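Local coordinates for YycN protein (Bacillus subtilis, PDB 1ON0), which probably acts as an acyltransferase of the acetyltransferase (GNAT) family, moving an acyl group other than an aminoacyl group to a substrate that is not identified, at residues B[76-81]-B[120-125]; B[92-97]-B[107-112]. All coordinates share one frame; numbering follows the deposited sequence.

Interaction 1 of 2, residues B[76-81]-B[120-125]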
# COMPACT_ATOMS: atom_id res chain seq x y z
N LEU B 76 16.37 5.65 -9.74
CA LEU B 76 17.36 4.99 -8.91
C LEU B 76 18.70 5.23 -9.58
O LEU B 76 18.87 4.93 -10.75
CB LEU B 76 17.08 3.49 -8.86
CG LEU B 76 17.61 2.66 -7.70
CD1 LEU B 76 18.04 1.31 -8.25
CD2 LEU B 76 18.77 3.35 -6.99
N TRP B 77 19.64 5.79 -8.84
CA TRP B 77 20.95 6.06 -9.39
C TRP B 77 22.02 5.54 -8.45
O TRP B 77 22.13 6.01 -7.33
CB TRP B 77 21.11 7.57 -9.64
CG TRP B 77 22.52 8.04 -9.86
CD1 TRP B 77 23.60 7.28 -10.19
CD2 TRP B 77 22.98 9.39 -9.78
NE1 TRP B 77 24.71 8.07 -10.32
CE2 TRP B 77 24.37 9.37 -10.08
CE3 TRP B 77 22.37 10.62 -9.50
CZ2 TRP B 77 25.15 10.54 -10.09
CZ3 TRP B 77 23.15 11.78 -9.52
CH2 TRP B 77 24.53 11.73 -9.81
N ILE B 78 22.80 4.56 -8.91
CA ILE B 78 23.86 4.03 -8.07
C ILE B 78 25.20 4.12 -8.78
O ILE B 78 25.28 4.18 -10.00
CB ILE B 78 23.64 2.55 -7.66
CG1 ILE B 78 23.94 1.62 -8.82
CG2 ILE B 78 22.22 2.37 -7.17
CD1 ILE B 78 23.86 0.15 -8.45
N HIS B 79 26.26 4.12 -7.98
CA HIS B 79 27.62 4.18 -8.48
C HIS B 79 28.35 2.95 -7.99
O HIS B 79 28.23 2.58 -6.82
CB HIS B 79 28.33 5.41 -7.93
CG HIS B 79 29.80 5.45 -8.22
ND1 HIS B 79 30.29 5.53 -9.50
CD2 HIS B 79 30.87 5.46 -7.40
CE1 HIS B 79 31.61 5.59 -9.46
NE2 HIS B 79 31.99 5.56 -8.19
N ALA B 80 29.13 2.32 -8.87
CA ALA B 80 29.89 1.14 -8.49
C ALA B 80 31.39 1.39 -8.67
O ALA B 80 31.98 0.92 -9.64
CB ALA B 80 29.46 -0.05 -9.35
N GLU B 81 32.00 2.11 -7.74
CA GLU B 81 33.44 2.42 -7.82
C GLU B 81 34.30 1.33 -8.43
O GLU B 81 33.95 0.14 -8.42
CB GLU B 81 33.99 2.79 -6.44
CG GLU B 81 33.97 4.29 -6.14
CD GLU B 81 33.30 4.62 -4.81
OE1 GLU B 81 33.38 5.79 -4.39
OE2 GLU B 81 32.70 3.72 -4.20
N MSE B 120 24.82 -7.96 -10.50
CA MSE B 120 25.97 -7.32 -11.13
C MSE B 120 27.28 -7.35 -10.34
O MSE B 120 28.23 -6.68 -10.69
CB MSE B 120 25.58 -5.88 -11.55
CG MSE B 120 24.82 -5.10 -10.50
SE MSE B 120 23.81 -3.57 -11.16
CE MSE B 120 25.25 -2.29 -11.35
N GLY B 121 27.32 -8.14 -9.27
CA GLY B 121 28.54 -8.24 -8.49
C GLY B 121 28.61 -7.43 -7.22
O GLY B 121 29.37 -7.74 -6.31
N ILE B 122 27.80 -6.39 -7.12
CA ILE B 122 27.79 -5.55 -5.93
C ILE B 122 27.52 -6.39 -4.68
O ILE B 122 26.55 -7.13 -4.66
CB ILE B 122 26.70 -4.48 -6.05
CG1 ILE B 122 26.91 -3.67 -7.32
CG2 ILE B 122 26.71 -3.60 -4.82
CD1 ILE B 122 25.87 -2.61 -7.51
N ARG B 123 28.36 -6.25 -3.66
CA ARG B 123 28.18 -7.01 -2.43
C ARG B 123 27.70 -6.14 -1.26
O ARG B 123 27.31 -6.66 -0.21
CB ARG B 123 29.47 -7.69 -2.00
CG ARG B 123 29.83 -8.97 -2.75
CD ARG B 123 30.37 -10.02 -1.76
NE ARG B 123 31.42 -9.48 -0.90
CZ ARG B 123 31.75 -9.97 0.30
NH1 ARG B 123 31.10 -11.02 0.80
NH2 ARG B 123 32.73 -9.41 1.01
N LYS B 124 27.74 -4.82 -1.43
CA LYS B 124 27.32 -3.92 -0.36
C LYS B 124 26.78 -2.60 -0.93
O LYS B 124 27.20 -2.15 -1.99
CB LYS B 124 28.52 -3.65 0.56
CG LYS B 124 28.22 -2.81 1.79
CD LYS B 124 29.49 -2.62 2.63
CE LYS B 124 29.23 -1.75 3.85
NZ LYS B 124 30.39 -1.70 4.78
N LEU B 125 25.84 -2.00 -0.21
CA LEU B 125 25.24 -0.75 -0.63
C LEU B 125 25.47 0.33 0.39
O LEU B 125 25.36 0.08 1.60
CB LEU B 125 23.75 -0.91 -0.85
CG LEU B 125 23.34 -1.86 -1.96
CD1 LEU B 125 21.83 -2.00 -1.91
CD2 LEU B 125 23.81 -1.32 -3.32
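Ile78 meets Met120 and Ile122 through methyl tips alone. No hydrogen bond links residues 76-81 to 120-125. CB of Ile78 points toward 120-125 but makes no close contact there; the side chain then divides. The CG2 branch meets nothing closely in 120-125: its distance to Leu125 CD2 is 5.6 Å. CG1 serves as a spacer, 4.8 Å from Ile122 CD1. The extended chi2 (175°) then carries CD1 forward, and this methyl does the touching. Ile78 CD1 meets Ile122 CD1 at 3.5 Å, tip to tip. It also meets CE of Met120, modelled as selenomethionine, at 4.0 Å. Met120 bends at chi3 (-79°), which turns CE toward Ile78. The two partner methyls also touch each other, with Met120 CE 3.9 Å from Ile122 CD1. Three methyl ends therefore form a compact apolar triangle. Ile78 and Ile122 are buried, and Met120 is partly exposed. Trp63 and Ile91 also pack on Ile78, and Ala117 and Ala89 on Ile122. Strand 88-96 runs between strands 72-79 and 124-127, so this contact reaches across one intervening strand. It joins strand 72-79 to the loop between helix 105-119 and strand 124-127, at the return of the beta-alpha-beta crossover of the GNAT fold.

Interaction 2 of 2, residues B[92-97]-B[107-112]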
# COMPACT_ATOMS: atom_id res chain seq x y z
N TYR B 92 23.52 7.29 -5.07
CA TYR B 92 23.46 8.74 -5.14
C TYR B 92 22.03 9.23 -5.06
O TYR B 92 21.78 10.29 -4.51
CB TYR B 92 24.12 9.25 -6.44
CG TYR B 92 25.62 9.44 -6.32
CD1 TYR B 92 26.15 10.41 -5.47
CD2 TYR B 92 26.52 8.59 -6.97
CE1 TYR B 92 27.51 10.51 -5.25
CE2 TYR B 92 27.89 8.69 -6.76
CZ TYR B 92 28.38 9.65 -5.89
OH TYR B 92 29.72 9.71 -5.58
N ASP B 93 21.08 8.47 -5.56
CA ASP B 93 19.72 8.98 -5.52
C ASP B 93 18.67 7.89 -5.69
O ASP B 93 18.85 6.94 -6.46
CB ASP B 93 19.57 10.06 -6.61
CG ASP B 93 18.33 10.93 -6.44
OD1 ASP B 93 17.86 11.11 -5.31
OD2 ASP B 93 17.83 11.43 -7.46
N PHE B 94 17.59 8.03 -4.94
CA PHE B 94 16.50 7.09 -4.97
C PHE B 94 15.23 7.70 -4.40
O PHE B 94 15.24 8.34 -3.34
CB PHE B 94 16.85 5.85 -4.16
CG PHE B 94 15.64 5.08 -3.71
CD1 PHE B 94 14.91 4.34 -4.63
CD2 PHE B 94 15.21 5.14 -2.39
CE1 PHE B 94 13.77 3.65 -4.23
CE2 PHE B 94 14.07 4.46 -1.97
CZ PHE B 94 13.34 3.72 -2.90
N GLY B 95 14.13 7.48 -5.09
CA GLY B 95 12.89 8.04 -4.62
C GLY B 95 11.82 7.78 -5.65
O GLY B 95 12.11 7.33 -6.76
N LEU B 96 10.59 8.08 -5.28
CA LEU B 96 9.46 7.88 -6.16
C LEU B 96 8.81 9.21 -6.42
O LEU B 96 8.98 10.15 -5.64
CB LEU B 96 8.46 6.93 -5.50
CG LEU B 96 8.50 5.41 -5.73
CD1 LEU B 96 9.90 4.90 -5.94
CD2 LEU B 96 7.82 4.76 -4.55
N TYR B 97 8.09 9.30 -7.52
CA TYR B 97 7.39 10.54 -7.81
C TYR B 97 6.18 10.65 -6.88
O TYR B 97 5.63 9.63 -6.43
CB TYR B 97 6.94 10.60 -9.26
CG TYR B 97 8.10 10.62 -10.21
CD1 TYR B 97 8.59 9.44 -10.76
CD2 TYR B 97 8.74 11.82 -10.53
CE1 TYR B 97 9.67 9.45 -11.61
CE2 TYR B 97 9.83 11.84 -11.38
CZ TYR B 97 10.29 10.64 -11.92
OH TYR B 97 11.38 10.65 -12.77
N LYS B 107 9.58 0.47 -0.72
CA LYS B 107 10.22 -0.71 -0.19
C LYS B 107 10.41 -1.75 -1.29
O LYS B 107 11.46 -2.36 -1.38
CB LYS B 107 9.42 -1.30 0.96
CG LYS B 107 9.90 -2.66 1.40
CD LYS B 107 9.18 -3.10 2.67
CE LYS B 107 9.36 -4.59 2.95
NZ LYS B 107 10.79 -4.98 3.16
N GLN B 108 9.40 -1.96 -2.13
CA GLN B 108 9.56 -2.94 -3.20
C GLN B 108 10.65 -2.51 -4.17
O GLN B 108 11.36 -3.34 -4.74
CB GLN B 108 8.25 -3.16 -3.96
CG GLN B 108 7.23 -4.00 -3.20
CD GLN B 108 5.91 -4.14 -3.94
OE1 GLN B 108 5.06 -4.96 -3.57
NE2 GLN B 108 5.73 -3.35 -5.01
N ALA B 109 10.77 -1.20 -4.37
CA ALA B 109 11.78 -0.66 -5.27
C ALA B 109 13.16 -0.90 -4.67
O ALA B 109 14.15 -1.02 -5.39
CB ALA B 109 11.56 0.82 -5.48
N LEU B 110 13.21 -0.96 -3.35
CA LEU B 110 14.47 -1.17 -2.68
C LEU B 110 14.86 -2.63 -2.75
O LEU B 110 16.05 -2.96 -2.68
CB LEU B 110 14.39 -0.69 -1.23
CG LEU B 110 15.48 0.30 -0.81
CD1 LEU B 110 15.66 1.40 -1.83
CD2 LEU B 110 15.11 0.87 0.54
N ALA B 111 13.87 -3.50 -2.89
CA ALA B 111 14.19 -4.93 -3.02
C ALA B 111 14.63 -5.23 -4.46
O ALA B 111 15.34 -6.18 -4.69
CB ALA B 111 12.98 -5.79 -2.64
N ALA B 112 14.20 -4.43 -5.43
CA ALA B 112 14.63 -4.67 -6.79
C ALA B 112 16.06 -4.14 -6.88
O ALA B 112 16.85 -4.57 -7.73
CB ALA B 112 13.74 -3.97 -7.80
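A leucine methyl sits over the face of an aromatic ring: Leu110 CD1 lies 3.5 Å from the centroid of the Phe94 ring, only 17° off the ring normal. This is a CH-pi contact. The methyl leans slightly toward the rim, and its nearest ring atoms are CE2 and CZ, each 3.5 Å from Leu110 CD1. The Leu110 chi1 of -127° lies away from the usual staggered values, but it brings the end of the side chain onto the ring. Ala109 takes another side of the same ring. Its CB meets the edge, 3.8 Å from Phe94 CE1 and near the ring plane. Phe94 CG is anti to the backbone N (chi1 159°), which extends the ring from the strand toward the helix. Leu96, two residues on, points the same way, and its CD1 reaches Ala109 CB at a looser 4.4 Å. With alanine at Phe94, Leu110 CD1 would probably lose the ring face it rests on, and a gap would open between strand and helix. Leu65 of strand 60-66 and Tyr140 of helix 134-142 also pack on Phe94. The axes of strand 92-96 and helix 107-112 approach to 9.5 Å and run roughly antiparallel. Tyr92 and Asp93 form a classic beta bulge opposite Trp77, just before Phe94. A strand packed in this way on the following helix is the first half of the beta-alpha-beta unit of the GNAT fold.

In the fold
Interactions 1 and 2 have centres 13 Å apart and lie at two places along one beta-alpha-beta unit. Interaction 2 packs the first half of helix 105-119 on strand 88-96. Interaction 1 lies where the chain leaves that helix for strand 124-127, and packs it against strand 72-79. Along the sequence, interaction 2 is nested inside the loop closed by interaction 1. Through neighbouring strands, Trp77 N lies 2.8 Å from Asp93 O, a probable hydrogen bond. A sulfate lies about 4 Å from the Leu96 side chain, and Arg101 NE is hydrogen-bonded to Leu96 O. In GNAT relatives the loop between this strand and helix binds the coenzyme A pyrophosphate. The sulfate probably comes from the crystallisation liquor, but it may mark that pocket.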